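Local structure of troponin C (Chlamys nipponensis akazara, 3TZ1) at residues V23-L33 / I49-V60. The protein is the calcium-binding subunit of troponin, which on taking up calcium lifts the inhibition of actin filaments in striated muscle, with its C-terminal domain present here. Residues are numbered along the deposited sequence; the frame is centred on the assembly and turned at random.
Sequences VIKVDVLRWIL and IAETDTDGSGTV. With CA (calcium ion), chain C.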
loop_
_atom_site.group_PDB
_atom_site.type_symbol
_atom_site.label_atom_id
_atom_site.label_comp_id
_atom_site.label_asym_id
_atom_site.label_seq_id
_atom_site.Cartn_x
_atom_site.Cartn_y
_atom_site.Cartn_z
ATOM N N VAL A 23 -3.216 -11.756 -1.499
ATOM C CA VAL A 23 -3.689 -10.402 -1.212
ATOM C C VAL A 23 -2.866 -9.776 -0.098
ATOM O O VAL A 23 -2.144 -10.468 0.617
ATOM C CB VAL A 23 -5.172 -10.377 -0.773
ATOM C CG1 VAL A 23 -6.086 -10.816 -1.907
ATOM C CG2 VAL A 23 -5.381 -11.239 0.477
ATOM N N ILE A 24 -2.974 -8.458 0.037
ATOM C CA ILE A 24 -2.433 -7.765 1.197
ATOM C C ILE A 24 -3.623 -7.357 2.065
ATOM O O ILE A 24 -4.505 -6.657 1.603
ATOM C CB ILE A 24 -1.642 -6.513 0.773
ATOM C CG1 ILE A 24 -0.530 -6.899 -0.211
ATOM C CG2 ILE A 24 -1.055 -5.809 1.995
ATOM C CD1 ILE A 24 0.148 -5.709 -0.868
ATOM N N LYS A 25 -3.665 -7.821 3.312
ATOM C CA LYS A 25 -4.746 -7.443 4.212
ATOM C C LYS A 25 -4.630 -5.958 4.530
ATOM O O LYS A 25 -3.530 -5.417 4.621
ATOM C CB LYS A 25 -4.699 -8.269 5.500
ATOM C CG LYS A 25 -5.013 -9.746 5.306
ATOM C CD LYS A 25 -4.618 -10.553 6.533
ATOM C CE LYS A 25 -5.574 -10.334 7.706
ATOM N NZ LYS A 25 -6.880 -11.038 7.531
ATOM N N VAL A 26 -5.765 -5.296 4.693
ATOM C CA VAL A 26 -5.754 -3.863 4.948
ATOM C C VAL A 26 -5.060 -3.514 6.275
ATOM O O VAL A 26 -4.527 -2.415 6.433
ATOM C CB VAL A 26 -7.181 -3.275 4.844
ATOM C CG1 VAL A 26 -7.352 -2.083 5.764
ATOM C CG2 VAL A 26 -7.479 -2.920 3.391
ATOM N N ASP A 27 -5.040 -4.459 7.213
ATOM C CA ASP A 27 -4.327 -4.265 8.475
ATOM C C ASP A 27 -2.854 -3.921 8.256
ATOM O O ASP A 27 -2.248 -3.213 9.062
ATOM C CB ASP A 27 -4.411 -5.522 9.348
ATOM C CG ASP A 27 -5.816 -5.802 9.840
ATOM O OD1 ASP A 27 -6.702 -4.937 9.649
ATOM O OD2 ASP A 27 -6.025 -6.885 10.431
ATOM N N VAL A 28 -2.268 -4.466 7.192
ATOM C CA VAL A 28 -0.858 -4.230 6.884
ATOM C C VAL A 28 -0.675 -2.781 6.464
ATOM O O VAL A 28 0.239 -2.094 6.914
ATOM C CB VAL A 28 -0.360 -5.165 5.754
ATOM C CG1 VAL A 28 1.042 -4.780 5.308
ATOM C CG2 VAL A 28 -0.407 -6.618 6.199
ATOM N N LEU A 29 -1.563 -2.315 5.594
ATOM C CA LEU A 29 -1.577 -0.916 5.193
ATOM C C LEU A 29 -1.799 0.019 6.372
ATOM O O LEU A 29 -1.138 1.048 6.486
ATOM C CB LEU A 29 -2.690 -0.691 4.175
ATOM C CG LEU A 29 -2.280 -0.084 2.842
ATOM C CD1 LEU A 29 -1.156 -0.898 2.220
ATOM C CD2 LEU A 29 -3.510 -0.037 1.936
ATOM N N ARG A 30 -2.775 -0.307 7.216
ATOM C CA ARG A 30 -3.058 0.495 8.406
ATOM C C ARG A 30 -1.816 0.564 9.287
ATOM O O ARG A 30 -1.448 1.634 9.777
ATOM C CB ARG A 30 -4.215 -0.108 9.203
ATOM C CG ARG A 30 -4.573 0.682 10.449
ATOM C CD ARG A 30 -5.700 0.003 11.217
ATOM N NE ARG A 30 -6.835 -0.307 10.345
ATOM C CZ ARG A 30 -7.749 0.580 9.964
ATOM N NH1 ARG A 30 -7.670 1.838 10.379
ATOM N NH2 ARG A 30 -8.742 0.211 9.165
ATOM N N TRP A 31 -1.172 -0.582 9.479
ATOM C CA TRP A 31 0.036 -0.641 10.295
ATOM C C TRP A 31 1.117 0.283 9.736
ATOM O O TRP A 31 1.729 1.066 10.464
ATOM C CB TRP A 31 0.584 -2.067 10.354
ATOM C CG TRP A 31 1.891 -2.106 11.068
ATOM C CD1 TRP A 31 3.132 -2.157 10.527
ATOM C CD2 TRP A 31 2.058 -2.020 12.491
ATOM N NE1 TRP A 31 4.090 -2.136 11.520
ATOM C CE2 TRP A 31 3.450 -2.052 12.735
ATOM C CE3 TRP A 31 1.189 -1.934 13.568
ATOM C CZ2 TRP A 31 3.978 -2.007 14.022
ATOM C CZ3 TRP A 31 1.706 -1.886 14.848
ATOM C CH2 TRP A 31 3.089 -1.925 15.060
ATOM N N ILE A 32 1.372 0.148 8.444
ATOM C CA ILE A 32 2.341 0.982 7.747
ATOM C C ILE A 32 2.072 2.475 7.941
ATOM O O ILE A 32 2.960 3.242 8.326
ATOM C CB ILE A 32 2.355 0.631 6.248
ATOM C CG1 ILE A 32 2.947 -0.774 6.049
ATOM C CG2 ILE A 32 3.129 1.670 5.463
ATOM C CD1 ILE A 32 2.843 -1.272 4.612
ATOM N N LEU A 33 0.834 2.884 7.696
ATOM C CA LEU A 33 0.471 4.304 7.785
ATOM C C LEU A 33 0.528 4.845 9.207
ATOM O O LEU A 33 0.950 5.991 9.446
ATOM C CB LEU A 33 -0.919 4.518 7.177
ATOM C CG LEU A 33 -0.998 4.153 5.698
ATOM C CD1 LEU A 33 -2.418 4.334 5.180
ATOM C CD2 LEU A 33 -0.016 5.005 4.898
ATOM N N ILE A 49 -6.386 4.017 2.873
ATOM C CA ILE A 49 -6.801 2.625 2.752
ATOM C C ILE A 49 -7.884 2.461 1.678
ATOM O O ILE A 49 -7.786 1.606 0.796
ATOM C CB ILE A 49 -7.307 2.070 4.096
ATOM C CG1 ILE A 49 -6.141 1.923 5.080
ATOM C CG2 ILE A 49 -7.973 0.723 3.890
ATOM C CD1 ILE A 49 -6.575 1.471 6.457
ATOM N N ALA A 50 -8.916 3.301 1.740
ATOM C CA ALA A 50 -10.010 3.210 0.787
ATOM C C ALA A 50 -9.545 3.465 -0.647
ATOM O O ALA A 50 -10.080 2.886 -1.596
ATOM C CB ALA A 50 -11.116 4.189 1.171
ATOM N N GLU A 51 -8.554 4.335 -0.793
ATOM C CA GLU A 51 -7.972 4.666 -2.093
ATOM C C GLU A 51 -7.282 3.448 -2.701
ATOM O O GLU A 51 -7.205 3.297 -3.922
ATOM C CB GLU A 51 -6.966 5.815 -1.932
ATOM C CG GLU A 51 -5.914 5.918 -3.033
ATOM C CD GLU A 51 -6.389 6.702 -4.245
ATOM O OE1 GLU A 51 -7.579 7.094 -4.280
ATOM O OE2 GLU A 51 -5.564 6.927 -5.160
ATOM N N THR A 52 -6.788 2.580 -1.835
ATOM C CA THR A 52 -6.053 1.391 -2.251
ATOM C C THR A 52 -6.992 0.211 -2.464
ATOM O O THR A 52 -6.997 -0.422 -3.525
ATOM C CB THR A 52 -4.963 1.001 -1.251
ATOM O OG1 THR A 52 -4.208 2.161 -0.884
ATOM C CG2 THR A 52 -4.031 -0.028 -1.875
ATOM N N ASP A 53 -7.736 -0.124 -1.415
ATOM C CA ASP A 53 -8.653 -1.239 -1.481
ATOM C C ASP A 53 -9.953 -0.635 -1.986
ATOM O O ASP A 53 -10.780 -0.121 -1.221
ATOM C CB ASP A 53 -8.816 -1.786 -0.057
ATOM C CG ASP A 53 -9.966 -2.758 0.076
ATOM O OD1 ASP A 53 -10.301 -3.395 -0.932
ATOM O OD2 ASP A 53 -10.533 -2.887 1.188
ATOM N N THR A 54 -10.175 -0.783 -3.283
ATOM C CA THR A 54 -11.211 0.016 -3.930
ATOM C C THR A 54 -12.590 -0.626 -3.854
ATOM O O THR A 54 -13.616 0.047 -4.025
ATOM C CB THR A 54 -10.823 0.372 -5.386
ATOM O OG1 THR A 54 -10.364 -0.804 -6.064
ATOM C CG2 THR A 54 -9.701 1.408 -5.394
ATOM N N ASP A 55 -12.629 -1.925 -3.582
ATOM C CA ASP A 55 -13.920 -2.593 -3.439
ATOM C C ASP A 55 -14.369 -2.767 -1.984
ATOM O O ASP A 55 -15.426 -3.338 -1.719
ATOM C CB ASP A 55 -13.996 -3.900 -4.246
ATOM C CG ASP A 55 -12.870 -4.858 -3.926
ATOM O OD1 ASP A 55 -12.261 -4.698 -2.859
ATOM O OD2 ASP A 55 -12.593 -5.765 -4.738
ATOM N N GLY A 56 -13.572 -2.257 -1.048
ATOM C CA GLY A 56 -13.886 -2.363 0.367
ATOM C C GLY A 56 -13.941 -3.800 0.856
ATOM O O GLY A 56 -14.715 -4.133 1.750
ATOM N N SER A 57 -13.115 -4.657 0.267
ATOM C CA SER A 57 -13.121 -6.070 0.633
ATOM C C SER A 57 -12.264 -6.326 1.868
ATOM O O SER A 57 -12.316 -7.406 2.463
ATOM C CB SER A 57 -12.651 -6.936 -0.541
ATOM O OG SER A 57 -11.243 -6.843 -0.719
ATOM N N GLY A 58 -11.477 -5.321 2.253
ATOM C CA GLY A 58 -10.564 -5.449 3.371
ATOM C C GLY A 58 -9.280 -6.149 2.961
ATOM O O GLY A 58 -8.457 -6.502 3.800
ATOM N N THR A 59 -9.113 -6.354 1.660
ATOM C CA THR A 59 -7.907 -6.978 1.132
ATOM C C THR A 59 -7.497 -6.247 -0.141
ATOM O O THR A 59 -8.348 -5.790 -0.902
ATOM C CB THR A 59 -8.161 -8.445 0.770
ATOM O OG1 THR A 59 -9.263 -8.516 -0.144
ATOM C CG2 THR A 59 -8.491 -9.253 2.010
ATOM N N VAL A 60 -6.204 -6.145 -0.385
ATOM C CA VAL A 60 -5.726 -5.498 -1.601
ATOM C C VAL A 60 -5.251 -6.572 -2.565
ATOM O O VAL A 60 -4.251 -7.234 -2.300
ATOM C CB VAL A 60 -4.565 -4.524 -1.289
ATOM C CG1 VAL A 60 -4.037 -3.890 -2.566
ATOM C CG2 VAL A 60 -5.028 -3.437 -0.316
HETATM CA CA CA C . -10.020 -5.168 -2.430
HETATM O O HOH W 1 -9.974 -7.327 -3.929
#
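One face of the R30 guanidinium is covered by I49 CD1, which stands 3.7 Å above the plane, displaced toward the rim; E46 pairs with NH1 as a salt bridge. R30 and I49 belong to a pair of EF-hands, whose loops meet in a two-stranded antiparallel sheet. The evidence is reciprocal bonding in the pair I24–V60: I24 N donates to V60 O with an N-H...O angle of 168°, and V60 N to I24 O at 2.7 Å. A third bond, V26 N to G58 O, leaves the carbonyl plane by 46°, so the donor sits above that plane instead of on a lone pair. I24 and V60 project from the same side of the sheet, where both also touch F65 of helix 62-70. Beside this sheet, I49 lays CG2 across the V26 methyls, closest to CG1 at 3.4 Å, tighter than usual carbon contact. With CG1 beside the backbone N (chi1 -70°), I49 carries CD1 toward both V26 and R30. L29 CD2 meets T52 tip to tip, 3.6 Å from OG1, a hydroxyl hydrogen-bonded to M48 O; L29 and T52 also pack on the bound peptide. Next to I24, V23 lies obliquely across T59, CB to CB 3.9 Å; replacing this valine with glycine would probably uncover T59 CB and CG2 and take the apolar cover from beside V60 O, though the T59 hydroxyl would keep its bond to S57 OG. T59 O is itself a calcium ligand, joined by D53, D55, S57, E64 and a water, which links the sheet directly to the metal site. D53 divides its carboxylate: OD1 binds calcium at 2.3 Å, while OD2 accepts G58 N on its syn side at 2.8 Å.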